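Local structure of arabinan endo-1,5-alpha-l-arabinosidase A (Cellvibrio cellulosa, 1GYH) at residues D68-K73 against I132-H137; Y77-V82 against F154-D159. The protein hydrolyses alpha-1,5-linked arabinan of the plant cell wall, releasing almost exclusively arabinotriose from the linear polysaccharide. All coordinates share one frame; numbering follows the deposited sequence.

Contact 1 (D68-K73 against I132-H137); sequences DIYQHK and IIADDH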
ATOM      1  N   ASP A  68       2.551  -5.014  -2.147  1.00 13.60           N
ATOM      2  CA  ASP A  68       3.329  -4.960  -0.896  1.00 14.02           C
ATOM      3  C   ASP A  68       4.483  -5.932  -0.965  1.00 14.44           C
ATOM      4  O   ASP A  68       4.328  -7.088  -1.466  1.00 14.20           O
ATOM      5  CB  ASP A  68       2.460  -5.224   0.363  1.00 14.35           C
ATOM      6  CG  ASP A  68       3.114  -4.669   1.645  1.00 15.29           C
ATOM      7  OD1 ASP A  68       3.627  -3.529   1.633  1.00 16.71           O
ATOM      8  OD2 ASP A  68       3.142  -5.284   2.711  1.00 16.88           O
ATOM      9  N   ILE A  69       5.655  -5.480  -0.492  1.00 13.37           N
ATOM     10  CA  ILE A  69       6.830  -6.370  -0.439  1.00 13.34           C
ATOM     11  C   ILE A  69       7.146  -6.707   1.027  1.00 13.19           C
ATOM     12  O   ILE A  69       7.129  -5.805   1.894  1.00 12.27           O
ATOM     13  CB  ILE A  69       8.026  -5.755  -1.239  1.00 14.20           C
ATOM     14  CG1 ILE A  69       9.210  -6.716  -1.304  1.00 14.30           C
ATOM     15  CG2 ILE A  69       8.508  -4.425  -0.637  1.00 16.07           C
ATOM     16  CD1 ILE A  69       8.967  -7.945  -2.223  1.00 16.16           C
ATOM     17  N   TYR A  70       7.390  -8.000   1.300  1.00 13.33           N
ATOM     18  CA  TYR A  70       7.622  -8.494   2.649  1.00 13.60           C
ATOM     19  C   TYR A  70       8.666  -9.590   2.643  1.00 14.22           C
ATOM     20  O   TYR A  70       8.538 -10.566   1.903  1.00 13.48           O
ATOM     21  CB  TYR A  70       6.327  -9.032   3.247  1.00 13.42           C
ATOM     22  CG  TYR A  70       6.400  -9.379   4.736  1.00 12.95           C
ATOM     23  CD1 TYR A  70       6.439  -8.370   5.716  1.00 13.30           C
ATOM     24  CD2 TYR A  70       6.402 -10.708   5.158  1.00 12.33           C
ATOM     25  CE1 TYR A  70       6.521  -8.690   7.080  1.00 13.81           C
ATOM     26  CE2 TYR A  70       6.458 -11.033   6.504  1.00 13.22           C
ATOM     27  CZ  TYR A  70       6.518 -10.022   7.472  1.00 13.08           C
ATOM     28  OH  TYR A  70       6.609 -10.366   8.841  1.00 15.70           O
ATOM     29  N   GLN A  71       9.708  -9.429   3.471  1.00 14.57           N
ATOM     30  CA  GLN A  71      10.739 -10.449   3.659  1.00 14.30           C
ATOM     31  C   GLN A  71      10.407 -11.400   4.844  1.00 14.87           C
ATOM     32  O   GLN A  71      10.041 -10.950   5.954  1.00 15.22           O
ATOM     33  CB  GLN A  71      12.119  -9.792   3.869  1.00 14.79           C
ATOM     34  CG  GLN A  71      12.569  -8.975   2.664  1.00 13.95           C
ATOM     35  CD  GLN A  71      14.010  -8.561   2.681  1.00 12.95           C
ATOM     36  OE1 GLN A  71      14.890  -9.385   2.965  1.00 13.27           O
ATOM     37  NE2 GLN A  71      14.277  -7.285   2.320  1.00 14.50           N
ATOM     38  N   HIS A  72      10.533 -12.698   4.607  1.00 14.31           N
ATOM     39  CA  HIS A  72      10.135 -13.733   5.565  1.00 15.30           C
ATOM     40  C   HIS A  72      10.904 -15.011   5.294  1.00 16.55           C
ATOM     41  O   HIS A  72      10.839 -15.539   4.185  1.00 16.00           O
ATOM     42  CB  HIS A  72       8.646 -14.027   5.426  1.00 15.82           C
ATOM     43  CG  HIS A  72       8.133 -15.093   6.349  1.00 15.86           C
ATOM     44  ND1 HIS A  72       7.816 -14.850   7.669  1.00 17.65           N
ATOM     45  CD2 HIS A  72       7.847 -16.404   6.129  1.00 17.80           C
ATOM     46  CE1 HIS A  72       7.375 -15.966   8.227  1.00 18.20           C
ATOM     47  NE2 HIS A  72       7.387 -16.927   7.316  1.00 17.57           N
ATOM     48  N   LYS A  73      11.621 -15.502   6.310  1.00 16.54           N
ATOM     49  CA  LYS A  73      12.453 -16.716   6.242  1.00 17.76           C
ATOM     50  C   LYS A  73      13.313 -16.825   4.972  1.00 17.82           C
ATOM     51  O   LYS A  73      13.380 -17.882   4.348  1.00 18.02           O
ATOM     52  CB  LYS A  73      11.612 -17.995   6.427  1.00 17.85           C
ATOM     53  CG  LYS A  73      10.897 -18.138   7.783  1.00 20.58           C
ATOM     54  CD  LYS A  73      10.163 -19.465   7.896  1.00 23.63           C
ATOM     55  CE  LYS A  73       9.087 -19.450   8.956  1.00 25.88           C
ATOM     56  NZ  LYS A  73       9.665 -19.470  10.319  1.00 29.96           N
ATOM     57  N   ILE A 132       1.438  -6.035   4.903  1.00 13.63           N
ATOM     58  CA  ILE A 132       1.730  -7.163   5.787  1.00 13.27           C
ATOM     59  C   ILE A 132       2.386  -6.661   7.086  1.00 13.31           C
ATOM     60  O   ILE A 132       3.313  -5.872   7.022  1.00 12.72           O
ATOM     61  CB  ILE A 132       2.676  -8.173   5.102  1.00 14.04           C
ATOM     62  CG1 ILE A 132       2.175  -8.594   3.682  1.00 14.69           C
ATOM     63  CG2 ILE A 132       2.896  -9.384   5.973  1.00 15.01           C
ATOM     64  CD1 ILE A 132       0.768  -9.207   3.646  1.00 17.54           C
ATOM     65  N   ILE A 133       1.922  -7.162   8.226  1.00 13.50           N
ATOM     66  CA  ILE A 133       2.431  -6.742   9.558  1.00 13.75           C
ATOM     67  C   ILE A 133       2.550  -7.938  10.497  1.00 13.89           C
ATOM     68  O   ILE A 133       1.628  -8.750  10.614  1.00 13.61           O
ATOM     69  CB  ILE A 133       1.552  -5.629  10.191  1.00 15.01           C
ATOM     70  CG1 ILE A 133       2.141  -5.153  11.549  1.00 14.97           C
ATOM     71  CG2 ILE A 133       0.083  -6.109  10.436  1.00 16.34           C
ATOM     72  CD1 ILE A 133       3.470  -4.392  11.382  1.00 14.45           C
ATOM     73  N   ALA A 134       3.690  -8.064  11.176  1.00 12.57           N
ATOM     74  CA  ALA A 134       3.840  -9.068  12.201  1.00 12.89           C
ATOM     75  C   ALA A 134       3.659  -8.469  13.596  1.00 12.91           C
ATOM     76  O   ALA A 134       3.966  -7.295  13.809  1.00 13.24           O
ATOM     77  CB  ALA A 134       5.181  -9.739  12.115  1.00 13.43           C
ATOM     78  N   ASP A 135       3.191  -9.306  14.525  1.00 13.71           N
ATOM     79  CA  ASP A 135       2.991  -8.916  15.920  1.00 13.70           C
ATOM     80  C   ASP A 135       4.085  -9.480  16.834  1.00 14.11           C
ATOM     81  O   ASP A 135       5.044 -10.054  16.343  1.00 13.70           O
ATOM     82  CB  ASP A 135       1.545  -9.222  16.389  1.00 13.52           C
ATOM     83  CG  ASP A 135       1.214 -10.694  16.538  1.00 15.31           C
ATOM     84  OD1 ASP A 135       2.115 -11.568  16.674  1.00 13.64           O
ATOM     85  OD2 ASP A 135      -0.003 -11.051  16.579  1.00 15.92           O
ATOM     86  N   ASP A 136       3.930  -9.323  18.151  1.00 14.92           N
ATOM     87  CA  ASP A 136       4.932  -9.789  19.105  1.00 16.74           C
ATOM     88  C   ASP A 136       4.781 -11.268  19.492  1.00 17.96           C
ATOM     89  O   ASP A 136       5.534 -11.759  20.338  1.00 18.33           O
ATOM     90  CB  ASP A 136       4.814  -8.981  20.408  1.00 17.13           C
ATOM     91  CG  ASP A 136       5.428  -7.611  20.321  1.00 18.51           C
ATOM     92  OD1 ASP A 136       6.042  -7.193  19.317  1.00 19.27           O
ATOM     93  OD2 ASP A 136       5.323  -6.840  21.268  1.00 24.74           O
ATOM     94  N   HIS A 137       3.770 -11.946  18.941  1.00 18.79           N
ATOM     95  CA  HIS A 137       3.362 -13.287  19.344  1.00 19.47           C
ATOM     96  C   HIS A 137       3.551 -14.298  18.212  1.00 20.43           C
ATOM     97  O   HIS A 137       2.853 -15.305  18.179  1.00 20.98           O
ATOM     98  CB  HIS A 137       1.880 -13.295  19.773  1.00 19.82           C
ATOM     99  CG  HIS A 137       1.538 -12.237  20.776  1.00 21.23           C
ATOM    100  ND1 HIS A 137       2.030 -12.264  22.065  1.00 21.18           N
ATOM    101  CD2 HIS A 137       0.816 -11.090  20.671  1.00 23.22           C
ATOM    102  CE1 HIS A 137       1.607 -11.194  22.719  1.00 24.30           C
ATOM    103  NE2 HIS A 137       0.861 -10.468  21.901  1.00 25.53           N
TER
HETATM  104  O   HOH W   1       4.094  -4.089   5.113  1.00 24.44           O

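Contact 2 (Y77-V82 against F154-D159); sequences YLYYSV and FKLNDD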
ATOM      1  N   TYR A  77       8.220 -12.027  -0.578  1.00 13.43           N
ATOM      2  CA  TYR A  77       6.795 -12.181  -0.842  1.00 13.23           C
ATOM      3  C   TYR A  77       6.253 -10.849  -1.404  1.00 13.44           C
ATOM      4  O   TYR A  77       6.309  -9.812  -0.745  1.00 13.30           O
ATOM      5  CB  TYR A  77       6.038 -12.551   0.422  1.00 13.30           C
ATOM      6  CG  TYR A  77       6.287 -13.927   0.955  1.00 13.54           C
ATOM      7  CD1 TYR A  77       7.496 -14.252   1.573  1.00 14.77           C
ATOM      8  CD2 TYR A  77       5.346 -14.914   0.856  1.00 12.96           C
ATOM      9  CE1 TYR A  77       7.730 -15.490   2.053  1.00 14.11           C
ATOM     10  CE2 TYR A  77       5.597 -16.177   1.344  1.00 14.66           C
ATOM     11  CZ  TYR A  77       6.783 -16.453   1.936  1.00 14.41           C
ATOM     12  OH  TYR A  77       7.043 -17.696   2.426  1.00 15.84           O
ATOM     13  N   LEU A  78       5.741 -10.901  -2.640  1.00 13.60           N
ATOM     14  CA  LEU A  78       5.203  -9.745  -3.321  1.00 12.66           C
ATOM     15  C   LEU A  78       3.698  -9.976  -3.503  1.00 13.58           C
ATOM     16  O   LEU A  78       3.287 -10.783  -4.329  1.00 13.11           O
ATOM     17  CB  LEU A  78       5.902  -9.578  -4.666  1.00 14.00           C
ATOM     18  CG  LEU A  78       5.325  -8.503  -5.604  1.00 13.52           C
ATOM     19  CD1 LEU A  78       5.420  -7.130  -4.883  1.00 16.68           C
ATOM     20  CD2 LEU A  78       6.012  -8.425  -6.970  1.00 15.45           C
ATOM     21  N   TYR A  79       2.909  -9.269  -2.713  1.00 14.26           N
ATOM     22  CA  TYR A  79       1.452  -9.249  -2.804  1.00 14.98           C
ATOM     23  C   TYR A  79       1.028  -8.215  -3.844  1.00 14.61           C
ATOM     24  O   TYR A  79       1.704  -7.226  -4.025  1.00 14.67           O
ATOM     25  CB  TYR A  79       0.826  -8.952  -1.437  1.00 14.73           C
ATOM     26  CG  TYR A  79       1.221  -9.998  -0.425  1.00 15.18           C
ATOM     27  CD1 TYR A  79       2.465  -9.922   0.250  1.00 13.20           C
ATOM     28  CD2 TYR A  79       0.402 -11.094  -0.175  1.00 13.87           C
ATOM     29  CE1 TYR A  79       2.834 -10.915   1.157  1.00 14.50           C
ATOM     30  CE2 TYR A  79       0.777 -12.091   0.713  1.00 15.07           C
ATOM     31  CZ  TYR A  79       1.973 -11.984   1.393  1.00 14.55           C
ATOM     32  OH  TYR A  79       2.322 -12.979   2.249  1.00 15.31           O
ATOM     33  N   TYR A  80      -0.089  -8.473  -4.544  1.00 13.60           N
ATOM     34  CA  TYR A  80      -0.496  -7.650  -5.682  1.00 14.12           C
ATOM     35  C   TYR A  80      -2.017  -7.804  -5.842  1.00 13.53           C
ATOM     36  O   TYR A  80      -2.592  -8.795  -5.368  1.00 13.07           O
ATOM     37  CB  TYR A  80       0.257  -8.067  -6.986  1.00 12.64           C
ATOM     38  CG  TYR A  80       0.009  -9.517  -7.408  1.00 12.81           C
ATOM     39  CD1 TYR A  80      -1.123  -9.850  -8.154  1.00 13.23           C
ATOM     40  CD2 TYR A  80       0.852 -10.566  -6.980  1.00 12.15           C
ATOM     41  CE1 TYR A  80      -1.400 -11.154  -8.513  1.00 14.51           C
ATOM     42  CE2 TYR A  80       0.591 -11.895  -7.314  1.00 12.83           C
ATOM     43  CZ  TYR A  80      -0.555 -12.190  -8.098  1.00 14.76           C
ATOM     44  OH  TYR A  80      -0.875 -13.476  -8.475  1.00 13.79           O
ATOM     45  N   SER A  81      -2.644  -6.818  -6.499  1.00 13.66           N
ATOM     46  CA  SER A  81      -4.110  -6.743  -6.641  1.00 12.93           C
ATOM     47  C   SER A  81      -4.506  -6.846  -8.129  1.00 12.98           C
ATOM     48  O   SER A  81      -3.915  -6.196  -8.986  1.00 13.25           O
ATOM     49  CB  SER A  81      -4.659  -5.428  -6.051  1.00 12.94           C
ATOM     50  OG  SER A  81      -4.046  -5.106  -4.796  1.00 14.05           O
ATOM     51  N   VAL A  82      -5.479  -7.700  -8.402  1.00 12.77           N
ATOM     52  CA  VAL A  82      -6.194  -7.782  -9.706  1.00 12.75           C
ATOM     53  C   VAL A  82      -7.596  -7.194  -9.483  1.00 13.47           C
ATOM     54  O   VAL A  82      -8.330  -7.603  -8.591  1.00 13.25           O
ATOM     55  CB  VAL A  82      -6.288  -9.239 -10.148  1.00 11.65           C
ATOM     56  CG1 VAL A  82      -7.290  -9.400 -11.300  1.00 13.71           C
ATOM     57  CG2 VAL A  82      -4.923  -9.786 -10.555  1.00 10.85           C
ATOM     58  N   PHE A 154      -6.732  -9.593   8.716  1.00 12.16           N
ATOM     59  CA  PHE A 154      -6.960 -10.997   9.003  1.00 12.93           C
ATOM     60  C   PHE A 154      -5.670 -11.739   9.184  1.00 12.84           C
ATOM     61  O   PHE A 154      -4.641 -11.339   8.661  1.00 12.84           O
ATOM     62  CB  PHE A 154      -7.857 -11.736   7.945  1.00 13.88           C
ATOM     63  CG  PHE A 154      -7.217 -11.901   6.594  1.00 12.16           C
ATOM     64  CD1 PHE A 154      -7.334 -10.895   5.641  1.00 15.02           C
ATOM     65  CD2 PHE A 154      -6.521 -13.052   6.260  1.00 12.42           C
ATOM     66  CE1 PHE A 154      -6.727 -10.995   4.421  1.00 13.13           C
ATOM     67  CE2 PHE A 154      -5.915 -13.173   4.981  1.00 12.73           C
ATOM     68  CZ  PHE A 154      -6.028 -12.132   4.075  1.00 11.91           C
ATOM     69  N   LYS A 155      -5.749 -12.831   9.927  1.00 13.56           N
ATOM     70  CA  LYS A 155      -4.561 -13.643  10.201  1.00 14.79           C
ATOM     71  C   LYS A 155      -4.149 -14.568   9.032  1.00 14.73           C
ATOM     72  O   LYS A 155      -4.991 -15.286   8.436  1.00 15.08           O
ATOM     73  CB  LYS A 155      -4.755 -14.423  11.489  1.00 15.00           C
ATOM     74  CG  LYS A 155      -3.454 -15.054  12.035  1.00 18.57           C
ATOM     75  CD  LYS A 155      -3.609 -15.349  13.560  1.00 23.63           C
ATOM     76  CE  LYS A 155      -4.064 -16.696  13.863  1.00 26.37           C
ATOM     77  NZ  LYS A 155      -4.260 -16.882  15.407  1.00 30.64           N
ATOM     78  N   LEU A 156      -2.861 -14.533   8.676  1.00 13.82           N
ATOM     79  CA  LEU A 156      -2.332 -15.361   7.560  1.00 13.56           C
ATOM     80  C   LEU A 156      -1.882 -16.721   8.061  1.00 13.26           C
ATOM     81  O   LEU A 156      -1.535 -16.864   9.244  1.00 13.03           O
ATOM     82  CB  LEU A 156      -1.160 -14.669   6.859  1.00 13.48           C
ATOM     83  CG  LEU A 156      -1.587 -13.491   5.974  1.00 16.60           C
ATOM     84  CD1 LEU A 156      -0.417 -12.592   5.660  1.00 19.50           C
ATOM     85  CD2 LEU A 156      -2.265 -14.004   4.673  1.00 17.83           C
ATOM     86  N   ASN A 157      -1.937 -17.726   7.178  1.00 13.24           N
ATOM     87  CA  ASN A 157      -1.507 -19.068   7.497  1.00 13.44           C
ATOM     88  C   ASN A 157       0.005 -19.120   7.573  1.00 14.10           C
ATOM     89  O   ASN A 157       0.666 -18.107   7.366  1.00 13.68           O
ATOM     90  CB  ASN A 157      -2.069 -20.147   6.511  1.00 13.72           C
ATOM     91  CG  ASN A 157      -1.489 -20.052   5.103  1.00 13.13           C
ATOM     92  OD1 ASN A 157      -0.772 -19.121   4.788  1.00 13.25           O
ATOM     93  ND2 ASN A 157      -1.833 -21.010   4.249  1.00 12.80           N
ATOM     94  N   ASP A 158       0.526 -20.299   7.906  1.00 15.99           N
ATOM     95  CA  ASP A 158       1.958 -20.511   8.136  1.00 17.74           C
ATOM     96  C   ASP A 158       2.842 -20.212   6.929  1.00 17.95           C
ATOM     97  O   ASP A 158       3.977 -19.738   7.133  1.00 17.27           O
ATOM     98  CB  ASP A 158       2.238 -21.932   8.638  1.00 19.05           C
ATOM     99  CG  ASP A 158       1.892 -22.132  10.123  1.00 22.14           C
ATOM    100  OD1 ASP A 158       1.430 -21.195  10.823  1.00 24.66           O
ATOM    101  OD2 ASP A 158       2.075 -23.226  10.673  1.00 25.87           O
ATOM    102  N   ASP A 159       2.356 -20.437   5.684  1.00 17.67           N
ATOM    103  CA  ASP A 159       3.180 -20.092   4.489  1.00 16.49           C
ATOM    104  C   ASP A 159       2.927 -18.714   3.929  1.00 15.25           C
ATOM    105  O   ASP A 159       3.498 -18.387   2.885  1.00 14.39           O
ATOM    106  CB  ASP A 159       3.105 -21.035   3.244  1.00 17.86           C
ATOM    107  CG  ASP A 159       2.763 -22.474   3.592  0.50 18.49           C
ATOM    108  OD1 ASP A 159       3.708 -23.088   4.100  0.50 19.98           O
ATOM    109  OD2 ASP A 159       1.687 -23.107   3.412  0.50 19.60           O
TER
HETATM  110  O   HOH W   2       5.596 -19.691   1.941  1.00 42.84           O

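Contact 1 (D68-K73 against I132-H137)
Strand 63-72 of one propeller blade meets strand 131-134 of the next here, through a mixed polar and apolar contact in which D68 and Y70 reach across to I132 and A134. The short segments 68-72 and 132-134 run in broadly the same direction, 33° apart, but with 8.3 Å between their axes at closest approach they are too far apart to pair as a sheet, and side chains fill the gap. At the polar end, the backbone N of I132 donates to D68 OD2 (2.9 Å, N-H...O angle 150°), meeting the carboxylate from above its plane. The same oxygen has a second partner: water 1 lies between D68 OD2, at 2.8 Å, and I132 O, at 2.7 Å, and can donate to either, though not surely to both. D68 OD2 thus takes the N-H of I132 and, by way of the water, lies beside the C=O of the same residue.

Two residues on, at Y70, the contact turns apolar, with the same I132 as partner. With chi1 at -51°, I132 turns CG1 beside its own backbone N and sends CG2 over the tyrosine. CG2 lies 3.6 Å from the centroid of the Y70 ring, only 7° off the ring normal, a centred CH-pi contact. CG1 meanwhile stands 3.6 Å from D68 OD2. Farther out, Y70 OH touches the methyl of A134, with CB at 3.6 Å. L156, V140 and M142 pack on I132 as well. The N-H and water on the buried OD2 would probably favour the charged carboxylate, while the CG2 methyl over its face limits how the Y70 ring can tilt.

Contact 2 (Y77-V82 against F154-D159)
Y77 and Y79, alternate residues of strand 75-82, both extend toward the 154-159 segment of the next blade, and they meet it in different ways. Y79 belongs to the packed, buried half. Its hydroxyl comes up to L156, with Y79 OH 4.4 Å from L156 CD1, a mild van der Waals approach. The polar end of Y79 is fixed by a hydrogen bond to the backbone carbonyl of L160, just beyond the segment, while V94 and M142 touch the same side chain and fill out this layer.

The other half lies at the chain surface, where the buried Y77 meets the exposed D159. Y77 carries its CG anti to the carbonyl carbon (chi1 -70°), and the ring reaches out until CE2 is 3.4 Å from D159 O. That oxygen meets the ring obliquely. Water 2, in the plane of the ring at its edge, donates to D159 O over 2.6 Å. The details at D159 hold for one of two deposited conformers and are less certain. Tyrosines of strand 75-82 set against the loop that follows strand 151-155 of the adjacent blade form part of the blade-to-blade interface of this five-bladed beta-propeller.

Overall arrangement
Going from the N terminus, the chain runs through 68-73, turns, and comes back along 77-82 as the antiparallel neighbour in the same blade. It completes that blade before entering the next one at 132-137, where contact 1 closes a loop with 58 residues between its segments. It then goes out through strand 140-144 to 154-159, and contact 2 closes a second loop, of 71 residues. The loops cross, because the segments alternate along the chain. Backbone hydrogen bonds join the two contacts on the first blade, D68 to Y79 and Y70 to Y77, and I132 packs on Y79 between them. Together they tie the same two adjacent blades at two places, about 10 Å apart between centres.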